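Local structure of leucine--tRNA ligase (Agrobacterium radiobacter, 5AH5) at residues G591-R596 against P717-I722; L200-E205 against I222-G227; A133-F138 against E443-L448; D635-S640 against V703-L708. The protein probably catalyses the ATP-dependent attachment of leucine to tRNA(Leu), as a class I aminoacyl-tRNA synthetase, captured here with tRNA and a leucyl-adenylate analogue. All blocks are in the same frame, centred on the assembly; numbering follows the deposited sequence.

Contact 1 (G591-R596 against P717-I722)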
loop_
_atom_site.group_PDB
_atom_site.type_symbol
_atom_site.label_atom_id
_atom_site.label_comp_id
_atom_site.label_asym_id
_atom_site.label_seq_id
_atom_site.Cartn_x
_atom_site.Cartn_y
_atom_site.Cartn_z
ATOM N N GLY B 591 -18.782 -22.200 0.960
ATOM C CA GLY B 591 -18.947 -21.351 2.098
ATOM C C GLY B 591 -17.841 -20.313 2.178
ATOM O O GLY B 591 -16.735 -20.488 1.644
ATOM N N ALA B 592 -18.123 -19.240 2.893
ATOM C CA ALA B 592 -17.106 -18.195 3.079
ATOM C C ALA B 592 -15.773 -18.649 3.760
ATOM O O ALA B 592 -14.674 -18.167 3.450
ATOM C CB ALA B 592 -17.706 -17.082 3.908
ATOM N N ASP B 593 -15.914 -19.467 4.768
ATOM C CA ASP B 593 -14.712 -19.841 5.600
ATOM C C ASP B 593 -13.656 -20.583 4.741
ATOM O O ASP B 593 -12.472 -20.253 4.744
ATOM C CB ASP B 593 -15.177 -20.735 6.728
ATOM C CG ASP B 593 -15.984 -20.000 7.786
ATOM O OD1 ASP B 593 -15.725 -18.824 8.132
ATOM O OD2 ASP B 593 -16.914 -20.630 8.316
ATOM N N ALA B 594 -14.127 -21.540 3.953
ATOM C CA ALA B 594 -13.245 -22.371 3.126
ATOM C C ALA B 594 -12.566 -21.553 2.065
ATOM O O ALA B 594 -11.392 -21.770 1.793
ATOM C CB ALA B 594 -14.023 -23.527 2.524
ATOM N N VAL B 595 -13.265 -20.524 1.546
ATOM C CA VAL B 595 -12.702 -19.663 0.564
ATOM C C VAL B 595 -11.607 -18.826 1.186
ATOM O O VAL B 595 -10.505 -18.703 0.639
ATOM C CB VAL B 595 -13.789 -18.751 -0.080
ATOM C CG1 VAL B 595 -13.167 -17.738 -0.972
ATOM C CG2 VAL B 595 -14.717 -19.626 -0.909
ATOM N N ARG B 596 -11.930 -18.214 2.307
ATOM C CA ARG B 596 -10.988 -17.325 2.952
ATOM C C ARG B 596 -9.741 -18.098 3.475
ATOM O O ARG B 596 -8.598 -17.613 3.327
ATOM C CB ARG B 596 -11.663 -16.645 4.110
ATOM C CG ARG B 596 -12.780 -15.672 3.697
ATOM C CD ARG B 596 -13.601 -15.242 4.893
ATOM N NE ARG B 596 -12.748 -14.701 5.943
ATOM C CZ ARG B 596 -13.149 -13.897 6.931
ATOM N NH1 ARG B 596 -14.393 -13.416 6.993
ATOM N NH2 ARG B 596 -12.271 -13.521 7.841
ATOM N N PRO B 717 -10.834 -16.282 13.852
ATOM C CA PRO B 717 -10.453 -15.233 12.974
ATOM C C PRO B 717 -10.334 -15.657 11.506
ATOM O O PRO B 717 -10.571 -14.796 10.608
ATOM C CB PRO B 717 -9.102 -14.777 13.508
ATOM C CG PRO B 717 -9.071 -15.142 14.940
ATOM C CD PRO B 717 -9.899 -16.394 15.006
ATOM N N PHE B 718 -10.012 -16.939 11.279
ATOM C CA PHE B 718 -9.782 -17.537 9.967
ATOM C C PHE B 718 -11.025 -18.077 9.372
ATOM O O PHE B 718 -11.252 -17.932 8.163
ATOM C CB PHE B 718 -8.691 -18.706 10.036
ATOM C CG PHE B 718 -7.427 -18.263 10.663
ATOM C CD1 PHE B 718 -6.479 -17.638 9.926
ATOM C CD2 PHE B 718 -7.232 -18.433 12.029
ATOM C CE1 PHE B 718 -5.325 -17.197 10.499
ATOM C CE2 PHE B 718 -6.080 -17.976 12.628
ATOM C CZ PHE B 718 -5.125 -17.369 11.863
ATOM N N ALA B 719 -11.781 -18.783 10.195
ATOM C CA ALA B 719 -13.009 -19.462 9.782
ATOM C C ALA B 719 -14.118 -19.113 10.775
ATOM O O ALA B 719 -14.642 -19.956 11.511
ATOM C CB ALA B 719 -12.839 -20.955 9.657
ATOM N N PRO B 720 -14.535 -17.837 10.767
ATOM C CA PRO B 720 -15.424 -17.295 11.811
ATOM C C PRO B 720 -16.804 -17.858 11.916
ATOM O O PRO B 720 -17.343 -17.934 13.021
ATOM C CB PRO B 720 -15.472 -15.768 11.484
ATOM C CG PRO B 720 -15.193 -15.698 10.050
ATOM C CD PRO B 720 -14.076 -16.760 9.887
ATOM N N HIS B 721 -17.373 -18.286 10.810
ATOM C CA HIS B 721 -18.755 -18.783 10.786
ATOM C C HIS B 721 -18.882 -20.192 11.367
ATOM O O HIS B 721 -19.738 -20.483 12.225
ATOM C CB HIS B 721 -19.332 -18.816 9.333
ATOM C CG HIS B 721 -19.199 -17.511 8.588
ATOM N ND1 HIS B 721 -18.054 -17.152 7.906
ATOM C CD2 HIS B 721 -20.087 -16.502 8.405
ATOM C CE1 HIS B 721 -18.247 -15.980 7.333
ATOM N NE2 HIS B 721 -19.454 -15.545 7.658
ATOM N N ILE B 722 -18.059 -21.087 10.828
ATOM C CA ILE B 722 -17.966 -22.455 11.340
ATOM C C ILE B 722 -17.588 -22.441 12.815
ATOM O O ILE B 722 -18.022 -23.256 13.592
ATOM C CB ILE B 722 -16.899 -23.252 10.532
ATOM C CG1 ILE B 722 -17.597 -23.974 9.379
ATOM C CG2 ILE B 722 -16.139 -24.257 11.390
ATOM C CD1 ILE B 722 -16.708 -24.231 8.158
HETATM O O HOH W 1 -10.088 -15.097 7.103
#
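Asp593 reaches from helix 592-601 to the start of helix 720-729, and its CB rests first on Ala719 CB, 3.8 Å away. CG, anti to the carbonyl carbon (chi1 -71°), lies 3.6 Å from Ala719 CA, and the two oxygens then divide the work. OD1 accepts two hydrogen bonds from one residue: His721 N meets it at 3.2 Å on its syn lone pair, whereas His721 ND1, at 2.9 Å, comes from well above the carboxylate plane while the oxygen stays in the plane of the ring. OD2 takes Ile722 N at 2.8 Å and also lies against the Ile722 side chain. Ala719 is the N-cap residue of helix 720-729, so these amides belong to its first turn, where a carboxylate from another helix would be favoured by the helix dipole. The contact thereby joins the C-terminal part of the class I synthetase core to the anticodon-binding region. His721 NE2 is hydrogen-bonded to Gln13, and Ala592 CB lies 3.6 Å from His721 CE1. One turn on, Arg596 bends at chi3 (54°) and meets Pro720 tip to tip, with the proline ring over one face of its guanidinium. NH2 of Arg596 makes a salt bridge to Asp58 and donates to a water at 2.8 Å, which in turn donates to Phe718 O.

Contact 2 (L200-E205 against I222-G227)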
loop_
_atom_site.group_PDB
_atom_site.type_symbol
_atom_site.label_atom_id
_atom_site.label_comp_id
_atom_site.label_asym_id
_atom_site.label_seq_id
_atom_site.Cartn_x
_atom_site.Cartn_y
_atom_site.Cartn_z
ATOM N N LEU B 200 9.878 13.536 1.952
ATOM C CA LEU B 200 9.430 12.273 1.407
ATOM C C LEU B 200 10.605 11.272 1.271
ATOM O O LEU B 200 10.468 10.087 1.565
ATOM C CB LEU B 200 8.776 12.495 0.030
ATOM C CG LEU B 200 7.418 13.208 0.062
ATOM C CD1 LEU B 200 6.983 13.586 -1.362
ATOM C CD2 LEU B 200 6.363 12.358 0.796
ATOM N N LEU B 201 11.748 11.761 0.831
ATOM C CA LEU B 201 12.914 10.927 0.604
ATOM C C LEU B 201 13.568 10.533 1.942
ATOM O O LEU B 201 13.699 9.365 2.223
ATOM C CB LEU B 201 13.897 11.679 -0.295
ATOM C CG LEU B 201 15.152 10.958 -0.748
ATOM C CD1 LEU B 201 14.834 9.588 -1.347
ATOM C CD2 LEU B 201 15.892 11.838 -1.741
ATOM N N ASP B 202 13.906 11.510 2.783
ATOM C CA ASP B 202 14.556 11.235 4.071
ATOM C C ASP B 202 13.686 10.476 5.105
ATOM O O ASP B 202 14.237 9.719 5.938
ATOM C CB ASP B 202 15.082 12.537 4.699
ATOM C CG ASP B 202 16.082 13.314 3.775
ATOM O OD1 ASP B 202 16.577 12.750 2.771
ATOM O OD2 ASP B 202 16.347 14.511 4.065
ATOM N N ASP B 203 12.359 10.686 5.100
ATOM C CA ASP B 203 11.501 10.011 6.070
ATOM C C ASP B 203 11.275 8.545 5.727
ATOM O O ASP B 203 10.785 7.816 6.574
ATOM C CB ASP B 203 10.154 10.722 6.298
ATOM C CG ASP B 203 10.308 12.146 6.825
ATOM O OD1 ASP B 203 11.421 12.521 7.288
ATOM O OD2 ASP B 203 9.297 12.910 6.755
ATOM N N LEU B 204 11.639 8.099 4.517
ATOM C CA LEU B 204 11.734 6.665 4.223
ATOM C C LEU B 204 12.624 5.868 5.195
ATOM O O LEU B 204 12.318 4.699 5.485
ATOM C CB LEU B 204 12.233 6.407 2.808
ATOM C CG LEU B 204 11.222 6.823 1.722
ATOM C CD1 LEU B 204 11.922 6.967 0.404
ATOM C CD2 LEU B 204 10.087 5.859 1.608
ATOM N N GLU B 205 13.708 6.474 5.675
ATOM C CA GLU B 205 14.586 5.801 6.647
ATOM C C GLU B 205 13.837 5.419 7.944
ATOM O O GLU B 205 14.173 4.417 8.546
ATOM C CB GLU B 205 15.817 6.656 6.987
ATOM C CG GLU B 205 16.863 6.750 5.872
ATOM C CD GLU B 205 17.973 7.780 6.170
ATOM O OE1 GLU B 205 18.768 7.594 7.141
ATOM O OE2 GLU B 205 18.058 8.786 5.421
ATOM N N ILE B 222 11.470 9.602 -6.650
ATOM C CA ILE B 222 11.762 10.976 -6.250
ATOM C C ILE B 222 13.051 11.458 -6.922
ATOM O O ILE B 222 13.078 12.538 -7.525
ATOM C CB ILE B 222 11.840 11.100 -4.737
ATOM C CG1 ILE B 222 10.456 10.795 -4.115
ATOM C CG2 ILE B 222 12.394 12.461 -4.331
ATOM C CD1 ILE B 222 10.540 10.420 -2.649
ATOM N N GLY B 223 14.091 10.625 -6.795
ATOM C CA GLY B 223 15.300 10.683 -7.604
ATOM C C GLY B 223 16.068 11.954 -7.384
ATOM O O GLY B 223 16.256 12.740 -8.317
ATOM N N ARG B 224 16.458 12.194 -6.151
ATOM C CA ARG B 224 17.353 13.326 -5.828
ATOM C C ARG B 224 18.820 13.126 -6.350
ATOM O O ARG B 224 19.450 12.073 -6.129
ATOM C CB ARG B 224 17.357 13.593 -4.327
ATOM C CG ARG B 224 18.164 14.812 -3.928
ATOM C CD ARG B 224 17.956 15.187 -2.477
ATOM N NE ARG B 224 18.529 14.188 -1.586
ATOM C CZ ARG B 224 18.178 13.984 -0.312
ATOM N NH1 ARG B 224 17.219 14.695 0.296
ATOM N NH2 ARG B 224 18.795 13.027 0.372
ATOM N N THR B 225 19.331 14.146 -7.042
ATOM C CA THR B 225 20.640 14.134 -7.742
ATOM C C THR B 225 21.473 15.307 -7.235
ATOM O O THR B 225 20.942 16.381 -6.919
ATOM C CB THR B 225 20.438 14.264 -9.277
ATOM O OG1 THR B 225 19.815 13.079 -9.776
ATOM C CG2 THR B 225 21.753 14.447 -10.031
ATOM N N GLU B 226 22.777 15.106 -7.155
ATOM C CA GLU B 226 23.701 16.161 -6.726
ATOM C C GLU B 226 24.618 16.552 -7.906
ATOM O O GLU B 226 25.043 15.691 -8.672
ATOM C CB GLU B 226 24.488 15.677 -5.503
ATOM C CG GLU B 226 24.435 16.646 -4.318
ATOM C CD GLU B 226 23.059 16.733 -3.664
ATOM O OE1 GLU B 226 22.418 15.674 -3.491
ATOM O OE2 GLU B 226 22.614 17.862 -3.326
ATOM N N GLY B 227 24.883 17.847 -8.079
ATOM C CA GLY B 227 25.733 18.326 -9.186
ATOM C C GLY B 227 26.089 19.804 -9.098
ATOM O O GLY B 227 26.097 20.395 -8.010
#
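The guanidinium of Arg224 carries Leu201 on one face and Asp202 at its edge. Leu201 CD2 sits over the centre of the plane, 3.4 Å from Arg224 CZ, and the same methyl presses on Arg224 CB at 3.5 Å, so the arginine curls around it. CG of Leu201 is anti to the backbone N (chi1 -176°), and of the two branches beyond it CD2 is the one that touches the arginine. At the edge, Asp202 OD1 alone receives both terminal nitrogens, NH1 at 3.2 Å and NH2 at 3.3 Å, in an end-on salt bridge whose aspartate is exposed. Both N-H bonds are bent, the oxygen is somewhat tilted from the guanidinium plane, and carboxylate and guanidinium planes stand 61° apart. Arg224 NH1 has a further salt bridge to Asp198, one turn earlier, which makes the helix a doubly acidic partner for this arginine. Arg224 begins strand 224-234, which pairs antiparallel with strand 404-410; as in other leucyl-tRNA synthetases, such a pair of strands leads into and out of the inserted editing domain. Just before it, helix 212-222 ends and Gly223, with positive phi, turns the chain into the strand. Ile222, the last residue of that helix, points its CD1 back at helix 197-202, where it meets Leu200 CB at 3.8 Å and lies 4.3 Å from Leu201 CB. The bound tRNA comes within about 5 Å of the nearest atom of the two segments.

Contact 3 (A133-F138 against E443-L448)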
loop_
_atom_site.group_PDB
_atom_site.type_symbol
_atom_site.label_atom_id
_atom_site.label_comp_id
_atom_site.label_asym_id
_atom_site.label_seq_id
_atom_site.Cartn_x
_atom_site.Cartn_y
_atom_site.Cartn_z
ATOM N N ALA B 133 -16.054 18.151 1.729
ATOM C CA ALA B 133 -14.759 18.048 2.418
ATOM C C ALA B 133 -13.564 18.259 1.536
ATOM O O ALA B 133 -12.660 19.048 1.862
ATOM C CB ALA B 133 -14.675 16.721 3.133
ATOM N N GLN B 134 -13.546 17.649 0.357
ATOM C CA GLN B 134 -12.359 17.777 -0.471
ATOM C C GLN B 134 -12.215 19.146 -1.055
ATOM O O GLN B 134 -11.101 19.644 -1.227
ATOM C CB GLN B 134 -12.421 16.729 -1.587
ATOM C CG GLN B 134 -11.138 16.592 -2.387
ATOM C CD GLN B 134 -11.012 15.195 -3.007
ATOM O OE1 GLN B 134 -10.832 14.211 -2.290
ATOM N NE2 GLN B 134 -11.153 15.103 -4.320
ATOM N N GLN B 135 -13.355 19.786 -1.365
ATOM C CA GLN B 135 -13.338 21.146 -1.916
ATOM C C GLN B 135 -12.816 22.093 -0.869
ATOM O O GLN B 135 -11.995 22.956 -1.179
ATOM C CB GLN B 135 -14.699 21.530 -2.477
ATOM C CG GLN B 135 -15.012 20.761 -3.763
ATOM C CD GLN B 135 -16.422 21.022 -4.319
ATOM O OE1 GLN B 135 -17.355 21.436 -3.616
ATOM N NE2 GLN B 135 -16.566 20.770 -5.596
ATOM N N LYS B 136 -13.188 21.880 0.379
ATOM C CA LYS B 136 -12.596 22.704 1.459
ATOM C C LYS B 136 -11.153 22.516 1.585
ATOM O O LYS B 136 -10.392 23.508 1.690
ATOM C CB LYS B 136 -13.217 22.444 2.809
ATOM C CG LYS B 136 -14.659 22.841 2.895
ATOM C CD LYS B 136 -15.140 22.591 4.313
ATOM C CE LYS B 136 -16.598 22.881 4.456
ATOM N NZ LYS B 136 -16.923 23.157 5.878
ATOM N N LEU B 137 -10.723 21.248 1.548
ATOM C CA LEU B 137 -9.284 20.985 1.599
ATOM C C LEU B 137 -8.575 21.603 0.399
ATOM O O LEU B 137 -7.515 22.186 0.535
ATOM C CB LEU B 137 -8.995 19.482 1.644
ATOM C CG LEU B 137 -9.232 18.716 2.947
ATOM C CD1 LEU B 137 -8.619 17.336 2.729
ATOM C CD2 LEU B 137 -8.590 19.404 4.127
ATOM N N PHE B 138 -9.173 21.492 -0.796
ATOM C CA PHE B 138 -8.525 22.074 -1.995
ATOM C C PHE B 138 -8.332 23.569 -1.794
ATOM O O PHE B 138 -7.247 24.103 -2.082
ATOM C CB PHE B 138 -9.354 21.788 -3.213
ATOM C CG PHE B 138 -8.815 22.381 -4.480
ATOM C CD1 PHE B 138 -8.960 23.751 -4.766
ATOM C CD2 PHE B 138 -8.244 21.565 -5.456
ATOM C CE1 PHE B 138 -8.457 24.280 -5.954
ATOM C CE2 PHE B 138 -7.797 22.094 -6.655
ATOM C CZ PHE B 138 -7.886 23.448 -6.891
ATOM N N GLU B 443 -19.969 29.188 1.672
ATOM C CA GLU B 443 -21.439 29.108 1.633
ATOM C C GLU B 443 -21.990 28.349 0.412
ATOM O O GLU B 443 -23.010 27.716 0.512
ATOM C CB GLU B 443 -22.062 30.528 1.668
ATOM C CG GLU B 443 -21.929 31.263 3.010
ATOM C CD GLU B 443 -20.553 31.894 3.306
ATOM O OE1 GLU B 443 -19.760 32.183 2.367
ATOM O OE2 GLU B 443 -20.267 32.114 4.514
ATOM N N GLN B 444 -21.337 28.486 -0.740
ATOM C CA GLN B 444 -21.757 27.816 -1.986
ATOM C C GLN B 444 -21.346 26.344 -2.091
ATOM O O GLN B 444 -21.908 25.614 -2.917
ATOM C CB GLN B 444 -21.214 28.544 -3.225
ATOM C CG GLN B 444 -22.255 29.424 -3.879
ATOM C CD GLN B 444 -22.713 30.435 -2.899
ATOM O OE1 GLN B 444 -21.913 31.260 -2.430
ATOM N NE2 GLN B 444 -23.981 30.339 -2.512
ATOM N N LEU B 445 -20.409 25.917 -1.250
ATOM C CA LEU B 445 -19.963 24.525 -1.256
ATOM C C LEU B 445 -20.977 23.520 -0.795
ATOM O O LEU B 445 -21.754 23.791 0.107
ATOM C CB LEU B 445 -18.653 24.390 -0.473
ATOM C CG LEU B 445 -17.501 25.236 -1.018
ATOM C CD1 LEU B 445 -16.244 25.048 -0.229
ATOM C CD2 LEU B 445 -17.228 25.025 -2.494
ATOM N N PRO B 446 -21.035 22.329 -1.413
ATOM C CA PRO B 446 -20.188 21.866 -2.477
ATOM C C PRO B 446 -20.661 22.256 -3.877
ATOM O O PRO B 446 -21.853 22.307 -4.104
ATOM C CB PRO B 446 -20.311 20.321 -2.356
ATOM C CG PRO B 446 -21.705 20.163 -1.888
ATOM C CD PRO B 446 -21.957 21.303 -0.937
ATOM N N ILE B 447 -19.707 22.444 -4.802
ATOM C CA ILE B 447 -20.022 22.445 -6.239
ATOM C C ILE B 447 -20.169 20.992 -6.706
ATOM O O ILE B 447 -19.182 20.219 -6.780
ATOM C CB ILE B 447 -18.950 23.196 -7.032
ATOM C CG1 ILE B 447 -18.792 24.635 -6.512
ATOM C CG2 ILE B 447 -19.334 23.218 -8.502
ATOM C CD1 ILE B 447 -20.101 25.347 -6.219
ATOM N N LEU B 448 -21.399 20.593 -6.919
ATOM C CA LEU B 448 -21.738 19.292 -7.434
ATOM C C LEU B 448 -21.803 19.248 -8.967
ATOM O O LEU B 448 -22.163 20.232 -9.609
ATOM C CB LEU B 448 -23.081 18.837 -6.869
ATOM C CG LEU B 448 -23.110 18.775 -5.330
ATOM C CD1 LEU B 448 -24.470 18.218 -4.948
ATOM C CD2 LEU B 448 -21.955 17.874 -4.814
#
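Gln135 pairs its side-chain amide with the backbone of Ile447, a polar, partly buried contact between helix 128-143 and the loop 443-448. That loop lies in the sequence between the two cysteine pairs, Cys432 with Cys435 and Cys473 with Cys476, that bind the zinc ion, so the contact fastens the zinc-bearing insertion to a helix of the class I synthetase. An extended chain beyond CG (chi2 175°) carries the amide of Gln135 across to the loop. There OE1 accepts from Ile447 N at 2.8 Å, in the carbonyl plane on a lone pair although the N-H points somewhat off line (135°), and NE2 donates to Ile447 O at 2.9 Å. OE1 also lies 3.1 Å from Pro446 CA, just past the cis peptide bond that precedes this proline. Alongside, Leu445 CD1 reaches the aliphatic part of Lys136, 4.1 Å from its CG, while Lys136 NZ bonds to Pro506 O. NE2 of Gln135 has a second acceptor in Pro426 O. With a donor facing OE1 and two carbonyls facing NE2, the hydrogen bonding fixes which way round this buried amide sits.

Contact 4 (D635-S640 against V703-L708)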
loop_
_atom_site.group_PDB
_atom_site.type_symbol
_atom_site.label_atom_id
_atom_site.label_comp_id
_atom_site.label_asym_id
_atom_site.label_seq_id
_atom_site.Cartn_x
_atom_site.Cartn_y
_atom_site.Cartn_z
ATOM N N ASP B 635 -20.712 -35.488 23.796
ATOM C CA ASP B 635 -20.907 -35.936 25.198
ATOM C C ASP B 635 -19.969 -35.244 26.166
ATOM O O ASP B 635 -20.380 -34.646 27.150
ATOM C CB ASP B 635 -20.680 -37.457 25.294
ATOM C CG ASP B 635 -21.862 -38.266 24.753
ATOM O OD1 ASP B 635 -22.953 -37.684 24.550
ATOM O OD2 ASP B 635 -21.705 -39.491 24.545
ATOM N N ARG B 636 -18.700 -35.275 25.830
ATOM C CA ARG B 636 -17.680 -34.652 26.649
ATOM C C ARG B 636 -17.828 -33.132 26.697
ATOM O O ARG B 636 -17.712 -32.503 27.776
ATOM C CB ARG B 636 -16.308 -35.062 26.147
ATOM C CG ARG B 636 -16.125 -36.578 26.137
ATOM C CD ARG B 636 -14.684 -36.947 25.904
ATOM N NE ARG B 636 -14.497 -38.393 25.779
ATOM C CZ ARG B 636 -13.347 -39.039 25.993
ATOM N NH1 ARG B 636 -12.245 -38.384 26.389
ATOM N NH2 ARG B 636 -13.297 -40.366 25.819
ATOM N N LEU B 637 -18.163 -32.542 25.551
ATOM C CA LEU B 637 -18.367 -31.094 25.499
ATOM C C LEU B 637 -19.507 -30.633 26.362
ATOM O O LEU B 637 -19.392 -29.652 27.087
ATOM C CB LEU B 637 -18.587 -30.613 24.057
ATOM C CG LEU B 637 -17.279 -30.629 23.282
ATOM C CD1 LEU B 637 -17.580 -30.448 21.800
ATOM C CD2 LEU B 637 -16.374 -29.517 23.786
ATOM N N ARG B 638 -20.609 -31.334 26.288
ATOM C CA ARG B 638 -21.773 -30.941 27.049
ATOM C C ARG B 638 -21.632 -31.245 28.564
ATOM O O ARG B 638 -22.428 -30.751 29.354
ATOM C CB ARG B 638 -23.033 -31.505 26.382
ATOM C CG ARG B 638 -23.258 -30.844 25.007
ATOM C CD ARG B 638 -24.500 -31.329 24.265
ATOM N NE ARG B 638 -24.841 -30.417 23.156
ATOM C CZ ARG B 638 -25.574 -30.720 22.064
ATOM N NH1 ARG B 638 -26.084 -31.941 21.872
ATOM N NH2 ARG B 638 -25.796 -29.781 21.132
ATOM N N SER B 639 -20.573 -31.966 28.948
ATOM C CA SER B 639 -20.278 -32.328 30.324
ATOM C C SER B 639 -19.280 -31.404 31.021
ATOM O O SER B 639 -19.236 -31.391 32.260
ATOM C CB SER B 639 -19.755 -33.793 30.380
ATOM O OG SER B 639 -18.323 -33.876 30.283
ATOM N N SER B 640 -18.445 -30.692 30.250
ATOM C CA SER B 640 -17.546 -29.695 30.800
ATOM C C SER B 640 -17.743 -28.293 30.173
ATOM O O SER B 640 -17.843 -28.154 28.956
ATOM C CB SER B 640 -16.130 -30.116 30.572
ATOM O OG SER B 640 -15.249 -29.213 31.244
ATOM N N VAL B 703 -9.904 -31.888 29.890
ATOM C CA VAL B 703 -8.774 -31.414 29.095
ATOM C C VAL B 703 -9.150 -31.357 27.610
ATOM O O VAL B 703 -8.645 -30.493 26.869
ATOM C CB VAL B 703 -7.539 -32.316 29.252
ATOM C CG1 VAL B 703 -6.450 -31.946 28.254
ATOM C CG2 VAL B 703 -7.016 -32.227 30.683
ATOM N N LEU B 704 -9.958 -32.328 27.196
ATOM C CA LEU B 704 -10.362 -32.462 25.831
ATOM C C LEU B 704 -11.444 -31.435 25.510
ATOM O O LEU B 704 -11.367 -30.817 24.495
ATOM C CB LEU B 704 -10.890 -33.858 25.542
ATOM C CG LEU B 704 -11.380 -34.074 24.106
ATOM C CD1 LEU B 704 -10.246 -33.838 23.113
ATOM C CD2 LEU B 704 -12.010 -35.447 23.918
ATOM N N ALA B 705 -12.431 -31.255 26.360
ATOM C CA ALA B 705 -13.421 -30.187 26.130
ATOM C C ALA B 705 -12.741 -28.787 26.061
ATOM O O ALA B 705 -13.035 -27.971 25.168
ATOM C CB ALA B 705 -14.493 -30.193 27.180
ATOM N N GLY B 706 -11.810 -28.542 26.961
ATOM C CA GLY B 706 -11.014 -27.316 26.955
ATOM C C GLY B 706 -10.162 -27.096 25.723
ATOM O O GLY B 706 -9.975 -25.942 25.290
ATOM N N SER B 707 -9.628 -28.186 25.169
ATOM C CA SER B 707 -8.814 -28.149 23.982
ATOM C C SER B 707 -9.621 -27.843 22.745
ATOM O O SER B 707 -9.109 -27.214 21.857
ATOM C CB SER B 707 -8.115 -29.495 23.743
ATOM O OG SER B 707 -7.253 -29.800 24.813
ATOM N N LEU B 708 -10.802 -28.422 22.666
ATOM C CA LEU B 708 -11.677 -28.274 21.553
ATOM C C LEU B 708 -12.225 -26.842 21.517
ATOM O O LEU B 708 -12.258 -26.238 20.462
ATOM C CB LEU B 708 -12.827 -29.270 21.660
ATOM C CG LEU B 708 -12.450 -30.754 21.420
ATOM C CD1 LEU B 708 -13.651 -31.611 21.694
ATOM C CD2 LEU B 708 -11.970 -31.011 20.020
#
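Arg636 opens the contact with its extended side chain crossing Leu704 obliquely, CD 3.7 Å from Leu704 CD2. Its guanidinium NH1 passes almost as near that same methyl. The backbone of Arg636 takes part as well: its carbonyl O, which accepts the amides of Ser639 and Ser640 within its own helix, stands 4.0 Å from Ala705 CB. Next comes Leu637, whose branch CD2 does most of the touching: it lies 3.8 Å from Ala705 CA and 4.0 Å from Leu708 CD1, with the two leucines at about a right angle to each other. The small Ala705 lets the backbones come close, the CA atoms of Leu637 and Ala705 being 5.1 Å apart. The helical segments 635-639 and 703-708 run nearly perpendicular, crossing at -91° with axes 8.7 Å apart. The short helix 634-639 is thereby packed across helix 701-715 of the anticodon-binding helical region, where Phe630 adds to the surroundings of both Leu637 and Leu708. Further along, Ser640 leaves the helical path and sets its CB against Ala705 CB, 3.8 Å away. Its OG, anti to the backbone N (chi1 -174°), bonds to Ala642 N, while Arg709, just beyond the second segment, donates to the carbonyls of Leu637 and Ser640.

From the N terminus, contact 3 opens first, on helix 128-143, and closes only at 443-448 beyond the editing insertion. Nested within that long loop, contact 2 closes a short one between 200-205 and 222-227. Once contact 3 has closed, contact 1 opens at 591-596 and closes at 717-722, with contact 4 (635-640 with 703-708) nested inside it. The chain thus forms two nested pairs in series, and no loops cross. Contact 3 joins the zinc-bearing region to helix 128-143, and contact 2 joins helix 197-202 to the start of the strand that leads into the editing domain, whereas contacts 1 and 4, with centres about 23 Å apart, hold the helical C-terminal part to the core and to itself.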